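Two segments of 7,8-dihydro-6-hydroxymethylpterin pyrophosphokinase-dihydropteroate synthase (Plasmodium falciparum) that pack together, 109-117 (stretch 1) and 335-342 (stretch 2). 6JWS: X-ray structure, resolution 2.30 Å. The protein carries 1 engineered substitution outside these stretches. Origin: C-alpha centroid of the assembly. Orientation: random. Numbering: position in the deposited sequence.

Stretch 1 109-117: EYETFLKNG
Stretch 2 335-342: DMIPEYKH

The last turns of a helix pack against a loop through an offset aromatic stack flanked by a small aliphatic contact, and one direct hydrogen bond and two bridging waters join the two stretches where the helix unwinds. The contact is modest, with 340 Å² buried in total, and its touching residues lie at least 223 positions apart in one chain.

Stretch 1 is helical from Glu 109 to Leu 114, continuing a helix that starts earlier. Its i to i+4 bonds are Phe 113 N to Glu 109 O (3.0 Å), Leu 114 N to Tyr 110 O (3.0 Å) and Lys 115 N to Glu 111 O (3.1 Å). Lys 115 leaves helical geometry at phi/psi -73/-165, Asn 116 follows at -120/57 and Gly 117 at -67/154; Gly 117 N still reaches back to Thr 112 O at 3.2 Å. In stretch 2, Asp 335 (-74/-37) and Met 336 (-93/-52) belong to the tail of a weakly bonded helix that begins earlier. Ile 337 (-138/59) opens a type I turn whose central residues are Pro 338 (-59/-29) and Glu 339 (-93/-3), closed by Tyr 340 N to Ile 337 O at 3.1 Å. Tyr 340 (-66/135), Lys 341 (-131/120) and His 342 (-89/160) are then extended. In register, Leu 114 CA lies 5.7 Å from Tyr 340 CA, and Asn 116 CA 8.1 Å from His 342 CA, so beyond the helix both stretches advance in the same sense, without any backbone-to-backbone hydrogen bond between them.

Tyr 340 gives up the most surface, 87 Å². Its CA-to-CB bond points sideways, but chi1 of -175° (t) and chi2 of 62° bring the ring over Phe 113, whose chi1 is 160° (t) and chi2 92°. The ring centroids are 4.5 Å apart and the planes inclined at 17°, an offset stack that packs apolar faces out of solvent, with Phe 113 CZ 3.5 Å from Tyr 340 CZ. Phe 113 CE1 also lies 3.3 Å from Tyr 340 OH.

The aliphatic patch centres on Ile 337 (chi1 62°, p; chi2 -175°, t), whose CA-to-CB bond points toward the helix. Its CG2 meets Leu 114 CD2 at 3.7 Å, a methyl-to-methyl contact, with Leu 114 in the m, t rotamer (-71°, 177°). The same CG2 sits at the edge of the Tyr 110 ring (chi1 -177°, t; chi2 45°), 3.5 Å from Tyr 110 OH; that hydroxyl is satisfied by a hydrogen bond elsewhere in the structure.

Polar links gather at the helix end. The CA-to-CB bond of Asn 116 (chi1 -89°, m; chi2 -80°) points toward stretch 2, and its ND2 donates to Lys 341 O at 2.8 Å, with an N-H...O angle of 137°. Because Gly 117 N bonds to Thr 112 O, an i to i+5 bond, it is not the i+4 partner of Phe 113 O, which instead takes a proton from water 1 (2.9 Å). That water also donates to Asn 116 OD1 (3.0 Å) and accepts from Tyr 340 OH (3.1 Å), tying the stacked tyrosine to a carbonyl of the last helical turn and to the Asn 116 side chain. Water 2 accepts from Lys 341 N (2.6 Å) and donates to Leu 114 O (3.0 Å), bridging the two backbones.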

ATOM      1  N   GLU B 109     -34.068 -32.639  -3.775  1.00 29.68           N
ATOM      2  CA  GLU B 109     -33.721 -33.035  -5.133  1.00 32.96           C
ATOM      3  C   GLU B 109     -32.366 -32.440  -5.541  1.00 35.33           C
ATOM      4  O   GLU B 109     -31.623 -33.060  -6.306  1.00 30.98           O
ATOM      5  CB  GLU B 109     -34.824 -32.669  -6.135  1.00 35.58           C
ATOM      6  CG  GLU B 109     -36.094 -33.505  -5.995  1.00 40.91           C
ATOM      7  CD  GLU B 109     -37.138 -32.959  -5.029  1.00 45.11           C
ATOM      8  OE1 GLU B 109     -36.996 -31.792  -4.612  1.00 47.24           O
ATOM      9  OE2 GLU B 109     -38.095 -33.699  -4.691  1.00 46.17           O
ATOM     10  N   TYR B 110     -32.067 -31.224  -5.045  1.00 32.20           N
ATOM     11  CA  TYR B 110     -30.775 -30.603  -5.284  1.00 30.97           C
ATOM     12  C   TYR B 110     -29.700 -31.400  -4.562  1.00 28.70           C
ATOM     13  O   TYR B 110     -28.660 -31.674  -5.145  1.00 26.00           O
ATOM     14  CB  TYR B 110     -30.754 -29.142  -4.825  1.00 32.25           C
ATOM     15  CG  TYR B 110     -29.483 -28.368  -5.099  1.00 34.96           C
ATOM     16  CD1 TYR B 110     -28.841 -28.441  -6.327  1.00 35.10           C
ATOM     17  CD2 TYR B 110     -28.941 -27.517  -4.145  1.00 33.94           C
ATOM     18  CE1 TYR B 110     -27.694 -27.707  -6.593  1.00 35.72           C
ATOM     19  CE2 TYR B 110     -27.804 -26.767  -4.400  1.00 31.73           C
ATOM     20  CZ  TYR B 110     -27.174 -26.864  -5.626  1.00 33.56           C
ATOM     21  OH  TYR B 110     -26.048 -26.134  -5.889  1.00 34.30           O
ATOM     22  N   GLU B 111     -29.970 -31.757  -3.301  1.00 30.82           N
ATOM     23  CA  GLU B 111     -29.048 -32.511  -2.460  1.00 36.03           C
ATOM     24  C   GLU B 111     -28.690 -33.818  -3.174  1.00 36.79           C
ATOM     25  O   GLU B 111     -27.523 -34.209  -3.242  1.00 34.07           O
ATOM     26  CB  GLU B 111     -29.669 -32.691  -1.068  1.00 42.21           C
ATOM     27  CG  GLU B 111     -29.245 -33.959  -0.327  1.00 56.59           C
ATOM     28  CD  GLU B 111     -30.353 -34.863   0.222  1.00 63.99           C
ATOM     29  OE1 GLU B 111     -30.961 -35.632  -0.576  1.00 58.96           O
ATOM     30  OE2 GLU B 111     -30.603 -34.816   1.453  1.00 64.76           O
ATOM     31  N   THR B 112     -29.722 -34.447  -3.750  1.00 36.79           N
ATOM     32  CA  THR B 112     -29.621 -35.720  -4.437  1.00 36.44           C
ATOM     33  C   THR B 112     -28.728 -35.555  -5.663  1.00 33.94           C
ATOM     34  O   THR B 112     -27.829 -36.356  -5.889  1.00 30.71           O
ATOM     35  CB  THR B 112     -31.030 -36.245  -4.747  1.00 39.95           C
ATOM     36  OG1 THR B 112     -31.562 -36.678  -3.495  1.00 45.12           O
ATOM     37  CG2 THR B 112     -31.056 -37.392  -5.735  1.00 42.08           C
ATOM     38  N   PHE B 113     -28.991 -34.502  -6.447  1.00 31.76           N
ATOM     39  CA  PHE B 113     -28.209 -34.212  -7.634  1.00 30.80           C
ATOM     40  C   PHE B 113     -26.730 -34.029  -7.282  1.00 32.79           C
ATOM     41  O   PHE B 113     -25.888 -34.585  -7.975  1.00 34.18           O
ATOM     42  CB  PHE B 113     -28.835 -33.075  -8.439  1.00 28.20           C
ATOM     43  CG  PHE B 113     -27.881 -32.409  -9.399  1.00 27.67           C
ATOM     44  CD1 PHE B 113     -27.782 -32.838 -10.716  1.00 26.37           C
ATOM     45  CD2 PHE B 113     -27.081 -31.349  -8.985  1.00 24.95           C
ATOM     46  CE1 PHE B 113     -26.907 -32.218 -11.599  1.00 27.14           C
ATOM     47  CE2 PHE B 113     -26.196 -30.736  -9.860  1.00 25.95           C
ATOM     48  CZ  PHE B 113     -26.110 -31.169 -11.172  1.00 27.25           C
ATOM     49  N   LEU B 114     -26.425 -33.302  -6.192  1.00 34.27           N
ATOM     50  CA  LEU B 114     -25.056 -32.973  -5.799  1.00 36.25           C
ATOM     51  C   LEU B 114     -24.264 -34.206  -5.368  1.00 36.41           C
ATOM     52  O   LEU B 114     -23.087 -34.328  -5.694  1.00 37.58           O
ATOM     53  CB  LEU B 114     -25.050 -31.919  -4.686  1.00 32.80           C
ATOM     54  CG  LEU B 114     -25.461 -30.502  -5.089  1.00 34.34           C
ATOM     55  CD1 LEU B 114     -25.464 -29.590  -3.865  1.00 32.78           C
ATOM     56  CD2 LEU B 114     -24.541 -29.947  -6.170  1.00 30.80           C
ATOM     57  N   LYS B 115     -24.876 -35.087  -4.573  1.00 41.62           N
ATOM     58  CA  LYS B 115     -24.322 -36.420  -4.406  1.00 48.42           C
ATOM     59  C   LYS B 115     -24.617 -37.125  -5.727  1.00 50.42           C
ATOM     60  O   LYS B 115     -24.969 -36.467  -6.703  1.00 58.67           O
ATOM     61  CB  LYS B 115     -24.960 -37.132  -3.208  1.00 51.58           C
ATOM     62  CG  LYS B 115     -24.964 -36.384  -1.875  1.00 59.29           C
ATOM     63  CD  LYS B 115     -25.588 -37.227  -0.760  1.00 66.52           C
ATOM     64  CE  LYS B 115     -25.490 -36.637   0.634  1.00 65.74           C
ATOM     65  NZ  LYS B 115     -26.834 -36.394   1.215  1.00 66.08           N
ATOM     66  N   ASN B 116     -24.517 -38.446  -5.798  1.00 48.01           N
ATOM     67  CA  ASN B 116     -25.091 -39.019  -7.006  1.00 53.85           C
ATOM     68  C   ASN B 116     -26.198 -40.001  -6.641  1.00 54.50           C
ATOM     69  O   ASN B 116     -26.145 -41.162  -7.027  1.00 57.77           O
ATOM     70  CB  ASN B 116     -24.035 -39.475  -8.017  1.00 51.60           C
ATOM     71  CG  ASN B 116     -23.644 -38.366  -8.974  1.00 51.95           C
ATOM     72  OD1 ASN B 116     -24.353 -38.084  -9.940  1.00 50.97           O
ATOM     73  ND2 ASN B 116     -22.508 -37.737  -8.721  1.00 45.87           N
ATOM     74  N   GLY B 117     -27.196 -39.496  -5.905  1.00 54.31           N
ATOM     75  CA  GLY B 117     -28.266 -40.313  -5.360  1.00 56.23           C
ATOM     76  C   GLY B 117     -29.147 -40.869  -6.473  1.00 54.86           C
ATOM     77  O   GLY B 117     -29.216 -40.284  -7.556  1.00 50.45           O
ATOM     78  N   ASP B 335     -18.236 -21.772  -8.881  1.00 16.58           N
ATOM     79  CA  ASP B 335     -18.851 -20.919  -7.871  1.00 17.20           C
ATOM     80  C   ASP B 335     -20.009 -21.648  -7.199  1.00 18.34           C
ATOM     81  O   ASP B 335     -20.223 -21.470  -6.001  1.00 18.90           O
ATOM     82  CB  ASP B 335     -19.459 -19.645  -8.470  1.00 15.92           C
ATOM     83  CG  ASP B 335     -18.464 -18.613  -8.965  1.00 15.75           C
ATOM     84  OD1 ASP B 335     -17.306 -18.623  -8.503  1.00 17.05           O
ATOM     85  OD2 ASP B 335     -18.850 -17.816  -9.816  1.00 15.02           O
ATOM     86  N   MET B 336     -20.751 -22.446  -7.992  1.00 20.05           N
ATOM     87  CA  MET B 336     -22.022 -23.045  -7.587  1.00 20.44           C
ATOM     88  C   MET B 336     -21.798 -24.436  -7.005  1.00 20.08           C
ATOM     89  O   MET B 336     -22.276 -24.711  -5.916  1.00 19.73           O
ATOM     90  CB  MET B 336     -23.034 -23.176  -8.737  1.00 19.60           C
ATOM     91  CG  MET B 336     -23.214 -21.915  -9.568  1.00 19.27           C
ATOM     92  SD  MET B 336     -24.701 -22.053 -10.603  1.00 21.69           S
ATOM     93  CE  MET B 336     -24.329 -23.544 -11.530  1.00 18.73           C
ATOM     94  N   ILE B 337     -21.075 -25.304  -7.734  1.00 20.86           N
ATOM     95  CA  ILE B 337     -21.088 -26.731  -7.437  1.00 20.86           C
ATOM     96  C   ILE B 337     -19.677 -27.292  -7.540  1.00 21.55           C
ATOM     97  O   ILE B 337     -19.425 -28.241  -8.282  1.00 21.13           O
ATOM     98  CB  ILE B 337     -22.077 -27.479  -8.359  1.00 20.97           C
ATOM     99  CG1 ILE B 337     -21.679 -27.364  -9.836  1.00 19.90           C
ATOM    100  CG2 ILE B 337     -23.509 -27.015  -8.105  1.00 19.03           C
ATOM    101  CD1 ILE B 337     -22.674 -27.988 -10.809  1.00 19.68           C
ATOM    102  N   PRO B 338     -18.725 -26.755  -6.748  1.00 22.67           N
ATOM    103  CA  PRO B 338     -17.319 -27.154  -6.853  1.00 22.99           C
ATOM    104  C   PRO B 338     -17.087 -28.648  -6.614  1.00 25.00           C
ATOM    105  O   PRO B 338     -16.163 -29.233  -7.188  1.00 25.93           O
ATOM    106  CB  PRO B 338     -16.618 -26.335  -5.751  1.00 22.43           C
ATOM    107  CG  PRO B 338     -17.736 -25.913  -4.799  1.00 21.42           C
ATOM    108  CD  PRO B 338     -18.966 -25.777  -5.670  1.00 21.38           C
ATOM    109  N   GLU B 339     -17.948 -29.273  -5.803  1.00 25.91           N
ATOM    110  CA  GLU B 339     -17.714 -30.654  -5.407  1.00 29.36           C
ATOM    111  C   GLU B 339     -18.425 -31.641  -6.329  1.00 27.05           C
ATOM    112  O   GLU B 339     -18.265 -32.844  -6.158  1.00 29.59           O
ATOM    113  CB  GLU B 339     -18.036 -30.881  -3.928  1.00 32.81           C
ATOM    114  CG  GLU B 339     -17.097 -30.131  -2.998  1.00 41.01           C
ATOM    115  CD  GLU B 339     -15.607 -30.329  -3.265  1.00 50.58           C
ATOM    116  OE1 GLU B 339     -15.182 -31.501  -3.465  1.00 53.73           O
ATOM    117  OE2 GLU B 339     -14.863 -29.312  -3.277  1.00 53.54           O
ATOM    118  N   TYR B 340     -19.193 -31.140  -7.305  1.00 27.72           N
ATOM    119  CA  TYR B 340     -19.954 -32.003  -8.201  1.00 27.70           C
ATOM    120  C   TYR B 340     -19.009 -32.830  -9.076  1.00 29.48           C
ATOM    121  O   TYR B 340     -18.025 -32.309  -9.619  1.00 27.27           O
ATOM    122  CB  TYR B 340     -20.879 -31.178  -9.099  1.00 25.69           C
ATOM    123  CG  TYR B 340     -21.797 -31.991  -9.981  1.00 27.12           C
ATOM    124  CD1 TYR B 340     -22.747 -32.841  -9.428  1.00 26.30           C
ATOM    125  CD2 TYR B 340     -21.733 -31.910 -11.369  1.00 26.50           C
ATOM    126  CE1 TYR B 340     -23.598 -33.588 -10.224  1.00 26.24           C
ATOM    127  CE2 TYR B 340     -22.584 -32.649 -12.180  1.00 25.43           C
ATOM    128  CZ  TYR B 340     -23.512 -33.499 -11.601  1.00 26.33           C
ATOM    129  OH  TYR B 340     -24.376 -34.232 -12.357  1.00 27.73           O
ATOM    130  N   LYS B 341     -19.321 -34.127  -9.196  1.00 31.01           N
ATOM    131  CA  LYS B 341     -18.700 -34.997 -10.186  1.00 33.12           C
ATOM    132  C   LYS B 341     -19.761 -35.783 -10.954  1.00 32.63           C
ATOM    133  O   LYS B 341     -20.514 -36.561 -10.375  1.00 32.09           O
ATOM    134  CB  LYS B 341     -17.673 -35.954  -9.569  1.00 35.88           C
ATOM    135  CG  LYS B 341     -16.834 -36.687 -10.612  1.00 41.34           C
ATOM    136  CD  LYS B 341     -15.871 -37.728 -10.065  1.00 45.81           C
ATOM    137  CE  LYS B 341     -15.122 -38.461 -11.165  1.00 47.46           C
ATOM    138  NZ  LYS B 341     -16.046 -39.085 -12.150  1.00 51.19           N
ATOM    139  N   HIS B 342     -19.785 -35.569 -12.269  1.00 33.49           N
ATOM    140  CA  HIS B 342     -20.584 -36.321 -13.220  1.00 36.84           C
ATOM    141  C   HIS B 342     -19.780 -37.538 -13.691  1.00 40.34           C
ATOM    142  O   HIS B 342     -18.552 -37.544 -13.569  1.00 38.85           O
ATOM    143  CB  HIS B 342     -20.953 -35.365 -14.361  1.00 35.22           C
ATOM    144  CG  HIS B 342     -22.040 -35.834 -15.270  1.00 38.39           C
ATOM    145  ND1 HIS B 342     -21.839 -36.815 -16.225  1.00 40.12           N
ATOM    146  CD2 HIS B 342     -23.317 -35.419 -15.424  1.00 38.96           C
ATOM    147  CE1 HIS B 342     -22.955 -36.999 -16.905  1.00 41.41           C
ATOM    148  NE2 HIS B 342     -23.878 -36.155 -16.435  1.00 39.93           N
TER
HETATM  149  O   HOH W   1     -26.247 -35.878 -10.555  1.00 36.58           O
HETATM  150  O   HOH W   2     -20.726 -35.275  -7.376  1.00 28.84           O